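Local coordinates for uncharacterized protein Atu2773 (Agrobacterium tumefaciens, PDB 2QV5) that is of unknown function but belongs to the divergent polysaccharide deacetylase family, which suggests a role in removing acetyl groups from carbohydrates, at residues A[28-33]-A[237-242]; A[82-87]-A[118-123]; A[125-130]-A[155-160]. All blocks are in the same frame, centred on the assembly; numbering follows the deposited sequence.

Contact 1: A[28-33]-A[237-242]; sequences RGTRVA and RGIEIV
T30 meets the second segment through both its backbone and its methyl group. A water accepts from T30 N and donates to G238 O, bridging the two segments where they begin to pair. T30 CG2, anti to the backbone N (chi1 -61° for OG1), lies 3.8 Å from I239 CG1. The carbonyl of T30 takes the first direct bond, from E240 N (N to O 3.1 Å, 165° at the hydrogen). R31 contributes its CA-H, its CA lying 3.3 Å from E240 O, and its CD, which brushes V242 CG1. The chain bends at chi3, and the arginine makes a cation-pi contact with W24. E240, on the same face of the sheet, directs its OE1 to S25 OG.

V32 is bonded through both its N and its O: V32 N donates to E240 O, and V32 O accepts from V242 N at 2.9 Å. One residue bonding to 240 and 242, the residues before and after its partner I241, is the pattern of parallel strands. The pairing adds 239-241 as a branch on strand 30-39, beside the closed ring of seven parallel strands, consistent with a polysaccharide deacetylase-type barrel. The axes of the short strands 30-33 and 239-241 are inclined by 32°. V32 O also receives the CA-H of I241, 3.2 Å from CA to O. The V32 side chain meets two isoleucines: its CG2 touches I239 CG2 at 3.8 Å, while its CB and CG1 lie beside I241 CD1, these two side chains pointing the same way. On this face helix 193-210 covers V32 through L203 and A207. A33 adds a CB contact, 3.4 Å from V242 O, while its backbone bonds to A213 and G215 of strand 212-218; V244 and L247 of helix 244-247 pack on it.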
loop_
_atom_site.group_PDB
_atom_site.type_symbol
_atom_site.label_atom_id
_atom_site.label_comp_id
_atom_site.label_asym_id
_atom_site.label_seq_id
_atom_site.Cartn_x
_atom_site.Cartn_y
_atom_site.Cartn_z
ATOM N N ARG A 28 -9.815 13.123 17.826
ATOM C CA ARG A 28 -8.501 12.903 18.416
ATOM C C ARG A 28 -8.412 11.503 19.016
ATOM O O ARG A 28 -9.404 10.964 19.512
ATOM C CB ARG A 28 -8.223 13.950 19.497
ATOM C CG ARG A 28 -8.041 15.370 18.962
ATOM C CD ARG A 28 -7.488 16.313 20.035
ATOM N NE ARG A 28 -6.238 15.815 20.616
ATOM C CZ ARG A 28 -5.022 16.034 20.115
ATOM N NH1 ARG A 28 -4.863 16.754 19.010
ATOM N NH2 ARG A 28 -3.955 15.530 20.727
ATOM N N GLY A 29 -7.224 10.917 18.949
ATOM C CA GLY A 29 -6.963 9.606 19.554
ATOM C C GLY A 29 -5.977 8.797 18.738
ATOM O O GLY A 29 -5.586 9.208 17.647
ATOM N N THR A 30 -5.593 7.638 19.264
ATOM C CA THR A 30 -4.650 6.731 18.595
ATOM C C THR A 30 -5.266 6.208 17.288
ATOM O O THR A 30 -6.419 5.787 17.270
ATOM C CB THR A 30 -4.307 5.525 19.525
ATOM O OG1 THR A 30 -3.684 5.991 20.733
ATOM C CG2 THR A 30 -3.397 4.522 18.838
ATOM N N ARG A 31 -4.512 6.256 16.189
ATOM C CA ARG A 31 -5.029 5.743 14.919
ATOM C C ARG A 31 -4.069 4.729 14.332
ATOM O O ARG A 31 -2.857 4.843 14.520
ATOM C CB ARG A 31 -5.227 6.875 13.913
ATOM C CG ARG A 31 -6.290 7.892 14.262
ATOM C CD ARG A 31 -6.351 8.972 13.197
ATOM N NE ARG A 31 -5.127 9.781 13.166
ATOM C CZ ARG A 31 -4.804 10.625 12.186
ATOM N NH1 ARG A 31 -5.609 10.788 11.152
ATOM N NH2 ARG A 31 -3.665 11.299 12.230
ATOM N N VAL A 32 -4.612 3.739 13.626
ATOM C CA VAL A 32 -3.793 2.692 13.013
ATOM C C VAL A 32 -4.303 2.473 11.590
ATOM O O VAL A 32 -5.511 2.405 11.393
ATOM C CB VAL A 32 -3.898 1.358 13.830
ATOM C CG1 VAL A 32 -3.484 0.143 13.010
ATOM C CG2 VAL A 32 -3.055 1.416 15.117
ATOM N N ALA A 33 -3.404 2.392 10.606
ATOM C CA ALA A 33 -3.766 1.872 9.276
ATOM C C ALA A 33 -3.110 0.511 9.114
ATOM O O ALA A 33 -2.009 0.287 9.606
ATOM C CB ALA A 33 -3.325 2.808 8.147
ATOM N N ARG A 237 -10.050 -0.588 22.817
ATOM C CA ARG A 237 -8.830 -0.048 23.413
ATOM C C ARG A 237 -8.465 1.357 22.900
ATOM O O ARG A 237 -7.304 1.733 22.895
ATOM C CB ARG A 237 -7.673 -1.040 23.235
ATOM C CG ARG A 237 -7.902 -2.358 23.965
ATOM C CD ARG A 237 -6.695 -3.294 23.902
ATOM N NE ARG A 237 -6.105 -3.365 22.566
ATOM C CZ ARG A 237 -6.573 -4.108 21.566
ATOM N NH1 ARG A 237 -7.655 -4.860 21.726
ATOM N NH2 ARG A 237 -5.954 -4.097 20.394
ATOM N N GLY A 238 -9.467 2.136 22.499
ATOM C CA GLY A 238 -9.244 3.517 22.026
ATOM C C GLY A 238 -8.474 3.689 20.720
ATOM O O GLY A 238 -7.866 4.740 20.489
ATOM N N ILE A 239 -8.500 2.669 19.865
ATOM C CA ILE A 239 -7.801 2.715 18.571
ATOM C C ILE A 239 -8.816 2.780 17.439
ATOM O O ILE A 239 -9.680 1.910 17.340
ATOM C CB ILE A 239 -6.888 1.481 18.374
ATOM C CG1 ILE A 239 -5.724 1.510 19.375
ATOM C CG2 ILE A 239 -6.336 1.411 16.942
ATOM C CD1 ILE A 239 -5.202 0.149 19.716
ATOM N N GLU A 240 -8.723 3.818 16.613
ATOM C CA GLU A 240 -9.494 3.878 15.377
ATOM C C GLU A 240 -8.654 3.366 14.200
ATOM O O GLU A 240 -7.558 3.871 13.944
ATOM C CB GLU A 240 -10.011 5.301 15.108
ATOM C CG GLU A 240 -10.903 5.396 13.848
ATOM C CD GLU A 240 -11.696 6.692 13.725
ATOM O OE1 GLU A 240 -11.515 7.601 14.564
ATOM O OE2 GLU A 240 -12.527 6.791 12.785
ATOM N N ILE A 241 -9.160 2.360 13.489
ATOM C CA ILE A 241 -8.510 1.923 12.230
ATOM C C ILE A 241 -8.969 2.819 11.074
ATOM O O ILE A 241 -10.166 2.946 10.816
ATOM C CB ILE A 241 -8.789 0.426 11.898
ATOM C CG1 ILE A 241 -8.646 -0.465 13.157
ATOM C CG2 ILE A 241 -7.925 -0.046 10.703
ATOM C CD1 ILE A 241 -7.240 -0.611 13.698
ATOM N N VAL A 242 -8.020 3.480 10.423
ATOM C CA VAL A 242 -8.335 4.428 9.364
ATOM C C VAL A 242 -7.623 4.024 8.077
ATOM O O VAL A 242 -6.646 3.277 8.123
ATOM C CB VAL A 242 -7.944 5.885 9.757
ATOM C CG1 VAL A 242 -8.640 6.300 11.057
ATOM C CG2 VAL A 242 -6.426 6.043 9.910
HETATM O O HOH W 1 -7.445 7.063 21.754
#

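Contact 2: A[82-87]-A[118-123]; sequences ILLQIP and RSMAKI
L84 and I123 slide past each other in opposite directions, L84 CD1 lying 4.0 Å from both CG1 and CD1 of I123. The contact is almost wholly one of aliphatic groups, with no hydrogen bond between strand and helix end. I123 reaches the strand because its CG1 sits between the backbone N and the carbonyl carbon (chi1 57°); a further approach of I123 CD1 to I82 CG2 holds for one of two conformers of I82 and is therefore doubtful.

A second group of contacts sets methyls against helix backbone. L84 CD2, the other branch of the leucine, lies 3.6 Å from M120 CA and equally close to S119 O. That carbonyl accepts K122 N within its own segment, so the leucine methyl rests on a turn whose polar atom already has a partner. I86 CD1 meets S119 CB at 3.6 Å, and P87 CD is the carbon of the proline ring nearest to S119 OG.

Strand 82-88 lies between strands 58-62 and 128-131 in the sheet, and the end of helix 109-120 packs over it in the beta-alpha-beta unit that leads to 128-131. Helix 68-78 flanks the same layer, L68 and M72 touching I123.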
loop_
_atom_site.group_PDB
_atom_site.type_symbol
_atom_site.label_atom_id
_atom_site.label_comp_id
_atom_site.label_asym_id
_atom_site.label_seq_id
_atom_site.Cartn_x
_atom_site.Cartn_y
_atom_site.Cartn_z
ATOM N N ILE A 82 -8.154 1.572 -1.200
ATOM C CA ILE A 82 -7.347 0.678 -2.039
ATOM C C ILE A 82 -6.003 1.330 -2.391
ATOM O O ILE A 82 -5.977 2.526 -2.665
ATOM C CB ILE A 82 -8.146 0.308 -3.337
ATOM C CG1 ILE A 82 -9.007 -0.940 -3.128
ATOM C CG2 ILE A 82 -7.239 0.013 -4.529
ATOM C CD1 ILE A 82 -10.243 -0.754 -2.328
ATOM N N LEU A 83 -4.922 0.545 -2.410
ATOM C CA LEU A 83 -3.612 0.975 -2.942
ATOM C C LEU A 83 -3.203 0.073 -4.105
ATOM O O LEU A 83 -3.550 -1.115 -4.125
ATOM C CB LEU A 83 -2.535 0.921 -1.862
ATOM C CG LEU A 83 -2.670 1.870 -0.668
ATOM C CD1 LEU A 83 -1.561 1.668 0.318
ATOM C CD2 LEU A 83 -2.687 3.321 -1.115
ATOM N N LEU A 84 -2.473 0.633 -5.070
ATOM C CA LEU A 84 -1.897 -0.154 -6.158
ATOM C C LEU A 84 -0.455 -0.562 -5.838
ATOM O O LEU A 84 0.374 0.293 -5.587
ATOM C CB LEU A 84 -1.902 0.664 -7.450
ATOM C CG LEU A 84 -1.376 -0.020 -8.716
ATOM C CD1 LEU A 84 -2.142 -1.320 -9.031
ATOM C CD2 LEU A 84 -1.468 0.962 -9.848
ATOM N N GLN A 85 -0.157 -1.858 -5.865
ATOM C CA GLN A 85 1.227 -2.317 -5.650
ATOM C C GLN A 85 2.015 -2.365 -6.952
ATOM O O GLN A 85 1.646 -3.085 -7.881
ATOM C CB GLN A 85 1.276 -3.692 -5.003
ATOM C CG GLN A 85 0.915 -3.719 -3.557
ATOM C CD GLN A 85 0.751 -5.132 -3.022
ATOM O OE1 GLN A 85 -0.182 -5.840 -3.392
ATOM N NE2 GLN A 85 1.653 -5.539 -2.138
ATOM N N ILE A 86 3.117 -1.627 -6.995
ATOM C CA ILE A 86 3.952 -1.525 -8.182
ATOM C C ILE A 86 5.196 -2.402 -8.046
ATOM O O ILE A 86 5.974 -2.217 -7.113
ATOM C CB ILE A 86 4.370 -0.055 -8.422
ATOM C CG1 ILE A 86 3.131 0.832 -8.567
ATOM C CG2 ILE A 86 5.266 0.071 -9.655
ATOM C CD1 ILE A 86 2.292 0.482 -9.773
ATOM N N PRO A 87 5.387 -3.358 -8.976
ATOM C CA PRO A 87 6.584 -4.212 -8.938
ATOM C C PRO A 87 7.879 -3.424 -9.205
ATOM O O PRO A 87 7.992 -2.756 -10.229
ATOM C CB PRO A 87 6.322 -5.242 -10.049
ATOM C CG PRO A 87 5.347 -4.609 -10.956
ATOM C CD PRO A 87 4.502 -3.694 -10.106
ATOM N N ARG A 118 1.470 1.477 -17.355
ATOM C CA ARG A 118 0.768 0.244 -17.662
ATOM C C ARG A 118 0.110 -0.359 -16.418
ATOM O O ARG A 118 -1.038 -0.779 -16.478
ATOM C CB ARG A 118 1.701 -0.765 -18.332
ATOM C CG ARG A 118 1.994 -0.425 -19.785
ATOM C CD ARG A 118 2.491 -1.637 -20.552
ATOM N NE ARG A 118 3.862 -2.041 -20.214
ATOM C CZ ARG A 118 4.974 -1.432 -20.632
ATOM N NH1 ARG A 118 4.923 -0.350 -21.403
ATOM N NH2 ARG A 118 6.154 -1.912 -20.268
ATOM N N SER A 119 0.829 -0.380 -15.296
ATOM C CA SER A 119 0.259 -0.863 -14.028
ATOM C C SER A 119 -0.878 0.029 -13.519
ATOM O O SER A 119 -1.923 -0.483 -13.101
ATOM C CB SER A 119 1.339 -0.966 -12.961
ATOM O OG SER A 119 2.211 -2.052 -13.221
ATOM N N MET A 120 -0.663 1.347 -13.583
ATOM C CA MET A 120 -1.604 2.379 -13.121
ATOM C C MET A 120 -2.985 2.263 -13.757
ATOM O O MET A 120 -3.997 2.580 -13.143
ATOM C CB MET A 120 -1.033 3.785 -13.388
ATOM C CG MET A 120 -0.046 4.320 -12.359
ATOM S SD MET A 120 0.426 6.054 -12.672
ATOM C CE MET A 120 1.340 6.391 -11.173
ATOM N N ALA A 121 -3.013 1.799 -15.003
ATOM C CA ALA A 121 -4.239 1.741 -15.786
ATOM C C ALA A 121 -5.076 0.492 -15.514
ATOM O O ALA A 121 -6.202 0.378 -16.005
ATOM C CB ALA A 121 -3.890 1.842 -17.282
ATOM N N LYS A 122 -4.546 -0.438 -14.724
ATOM C CA LYS A 122 -5.222 -1.724 -14.517
ATOM C C LYS A 122 -6.391 -1.701 -13.540
ATOM O O LYS A 122 -7.292 -2.538 -13.631
ATOM C CB LYS A 122 -4.213 -2.800 -14.140
ATOM C CG LYS A 122 -3.416 -3.285 -15.343
ATOM C CD LYS A 122 -2.329 -4.222 -14.914
ATOM C CE LYS A 122 -1.540 -4.717 -16.110
ATOM N NZ LYS A 122 -0.406 -5.562 -15.651
ATOM N N ILE A 123 -6.361 -0.762 -12.592
ATOM C CA ILE A 123 -7.493 -0.490 -11.705
ATOM C C ILE A 123 -7.740 1.021 -11.612
ATOM O O ILE A 123 -6.986 1.814 -12.152
ATOM C CB ILE A 123 -7.290 -1.046 -10.263
ATOM C CG1 ILE A 123 -6.020 -0.488 -9.619
ATOM C CG2 ILE A 123 -7.267 -2.591 -10.248
ATOM C CD1 ILE A 123 -6.010 -0.648 -8.106
#

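Contact 3: A[125-130]-A[155-160]; sequences NYTGVM and GLLFLD
M130 and L159 lie side by side on one face of the sheet, pointing the same way. In M130, CB is 3.3 Å from L159 O and also approaches L159 CB; CG takes the position between the backbone N and the carbonyl carbon (chi1 57°). The chain then bends at chi3, and the terminal CE ends 3.8 Å from L159 CD2. Between the strands, three backbone bonds form: L157 N to T127 O, V129 N to L157 O, and L159 N to V129 O, the last the shortest at 2.8 Å and nearly straight (176°).

On the other face V129 CG2 meets F158 CD1 at 3.7 Å. In the preceding residues, L156 CD2 touches Y126 CE1 at 3.8 Å, while the tyrosine OH is hydrogen-bonded to M120 O. G128, with no side chain, lets L157 fold over its CA, L157 CG standing 3.8 Å from it. Helix 141-153 covers V129, L156 and F158 through I151.

Strand 128-131, helix 141-153 and strand 157-160 form a beta-alpha-beta crossover with adjacent parallel strands, consistent with the distorted (beta/alpha)7 barrel of the polysaccharide deacetylase family.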
loop_
_atom_site.group_PDB
_atom_site.type_symbol
_atom_site.label_atom_id
_atom_site.label_comp_id
_atom_site.label_asym_id
_atom_site.label_seq_id
_atom_site.Cartn_x
_atom_site.Cartn_y
_atom_site.Cartn_z
ATOM N N ASN A 125 -9.606 4.187 -8.731
ATOM C CA ASN A 125 -10.148 4.507 -7.419
ATOM C C ASN A 125 -9.243 4.125 -6.254
ATOM O O ASN A 125 -9.705 3.761 -5.165
ATOM C CB ASN A 125 -11.590 3.992 -7.275
ATOM C CG ASN A 125 -12.555 4.704 -8.226
ATOM O OD1 ASN A 125 -12.182 5.140 -9.324
ATOM N ND2 ASN A 125 -13.782 4.853 -7.798
ATOM N N TYR A 126 -7.941 4.222 -6.506
ATOM C CA TYR A 126 -6.929 3.996 -5.476
ATOM C C TYR A 126 -6.330 5.331 -5.029
ATOM O O TYR A 126 -6.317 6.281 -5.797
ATOM C CB TYR A 126 -5.852 2.998 -5.932
ATOM C CG TYR A 126 -5.165 3.315 -7.243
ATOM C CD1 TYR A 126 -3.955 4.017 -7.272
ATOM C CD2 TYR A 126 -5.705 2.887 -8.451
ATOM C CE1 TYR A 126 -3.321 4.296 -8.480
ATOM C CE2 TYR A 126 -5.088 3.160 -9.655
ATOM C CZ TYR A 126 -3.893 3.863 -9.658
ATOM O OH TYR A 126 -3.279 4.117 -10.856
ATOM N N THR A 127 -5.888 5.400 -3.769
ATOM C CA THR A 127 -5.421 6.658 -3.183
ATOM C C THR A 127 -3.944 6.810 -3.373
ATOM O O THR A 127 -3.408 7.902 -3.247
ATOM C CB THR A 127 -5.687 6.755 -1.659
ATOM O OG1 THR A 127 -5.242 5.552 -1.006
ATOM C CG2 THR A 127 -7.153 6.988 -1.386
ATOM N N GLY A 128 -3.264 5.702 -3.625
ATOM C CA GLY A 128 -1.836 5.789 -3.755
ATOM C C GLY A 128 -1.221 4.501 -4.205
ATOM O O GLY A 128 -1.928 3.528 -4.493
ATOM N N VAL A 129 0.107 4.495 -4.231
ATOM C CA VAL A 129 0.856 3.332 -4.666
ATOM C C VAL A 129 1.749 2.843 -3.534
ATOM O O VAL A 129 2.129 3.612 -2.637
ATOM C CB VAL A 129 1.713 3.600 -5.948
ATOM C CG1 VAL A 129 0.867 4.137 -7.098
ATOM C CG2 VAL A 129 2.854 4.551 -5.648
ATOM N N MET A 130 2.075 1.558 -3.568
ATOM C CA MET A 130 3.069 1.023 -2.650
ATOM C C MET A 130 4.033 0.138 -3.429
ATOM O O MET A 130 3.692 -0.356 -4.494
ATOM C CB MET A 130 2.421 0.290 -1.451
ATOM C CG MET A 130 1.476 -0.856 -1.792
ATOM S SD MET A 130 0.740 -1.785 -0.389
ATOM C CE MET A 130 2.063 -1.779 0.799
ATOM N N GLY A 155 -1.369 13.366 -7.750
ATOM C CA GLY A 155 -2.159 13.485 -6.534
ATOM C C GLY A 155 -2.283 12.185 -5.761
ATOM O O GLY A 155 -3.245 11.992 -5.014
ATOM N N LEU A 156 -1.311 11.297 -5.938
ATOM C CA LEU A 156 -1.287 10.014 -5.257
ATOM C C LEU A 156 -0.256 10.032 -4.131
ATOM O O LEU A 156 0.769 10.729 -4.217
ATOM C CB LEU A 156 -0.913 8.890 -6.240
ATOM C CG LEU A 156 -1.812 8.615 -7.448
ATOM C CD1 LEU A 156 -1.037 7.889 -8.557
ATOM C CD2 LEU A 156 -3.024 7.803 -7.011
ATOM N N LEU A 157 -0.522 9.249 -3.085
ATOM C CA LEU A 157 0.439 9.063 -2.002
ATOM C C LEU A 157 1.348 7.899 -2.341
ATOM O O LEU A 157 0.976 7.052 -3.142
ATOM C CB LEU A 157 -0.283 8.794 -0.676
ATOM C CG LEU A 157 -1.086 7.503 -0.462
ATOM C CD1 LEU A 157 -0.231 6.349 0.056
ATOM C CD2 LEU A 157 -2.137 7.826 0.549
ATOM N N PHE A 158 2.529 7.862 -1.725
ATOM C CA PHE A 158 3.487 6.755 -1.884
ATOM C C PHE A 158 3.705 6.102 -0.515
ATOM O O PHE A 158 4.192 6.738 0.425
ATOM C CB PHE A 158 4.814 7.302 -2.456
ATOM C CG PHE A 158 5.836 6.240 -2.800
ATOM C CD1 PHE A 158 5.988 5.809 -4.115
ATOM C CD2 PHE A 158 6.671 5.703 -1.822
ATOM C CE1 PHE A 158 6.933 4.836 -4.448
ATOM C CE2 PHE A 158 7.613 4.725 -2.141
ATOM C CZ PHE A 158 7.749 4.295 -3.453
ATOM N N LEU A 159 3.347 4.834 -0.393
ATOM C CA LEU A 159 3.598 4.090 0.831
ATOM C C LEU A 159 4.792 3.159 0.600
ATOM O O LEU A 159 4.774 2.295 -0.273
ATOM C CB LEU A 159 2.341 3.314 1.266
ATOM C CG LEU A 159 2.485 2.458 2.531
ATOM C CD1 LEU A 159 2.623 3.315 3.790
ATOM C CD2 LEU A 159 1.337 1.499 2.668
ATOM N N ASP A 160 5.849 3.368 1.364
ATOM C CA ASP A 160 7.020 2.514 1.272
ATOM C C ASP A 160 6.859 1.447 2.355
ATOM O O ASP A 160 6.617 1.766 3.524
ATOM C CB ASP A 160 8.279 3.378 1.457
ATOM C CG ASP A 160 9.587 2.622 1.184
ATOM O OD1 ASP A 160 9.776 1.490 1.682
ATOM O OD2 ASP A 160 10.457 3.195 0.490
#

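How the contacts relate
All three contacts belong to one parallel sheet, but at different depths. Contacts 2 and 3 are wholly buried, their centres about 9 Å apart, and touch because strand 82-88 of contact 2 neighbours strand 128-131 of contact 3: I86 N lies 2.9 Å from M130 O, a probable hydrogen bond. Contact 1, centred about 27 Å from contact 2 and about 21 Å from contact 3, is partly buried and encloses the other two along the chain. Contacts 1 and 3 rest on strand-to-strand backbone bonds, contact 1 adding a water bridge and partly exposed R31 and E240, whose polar ends find partners outside the two segments; contact 2 joins strand 82-88 to segment 118-123 without a hydrogen bond, mostly by aliphatic contacts.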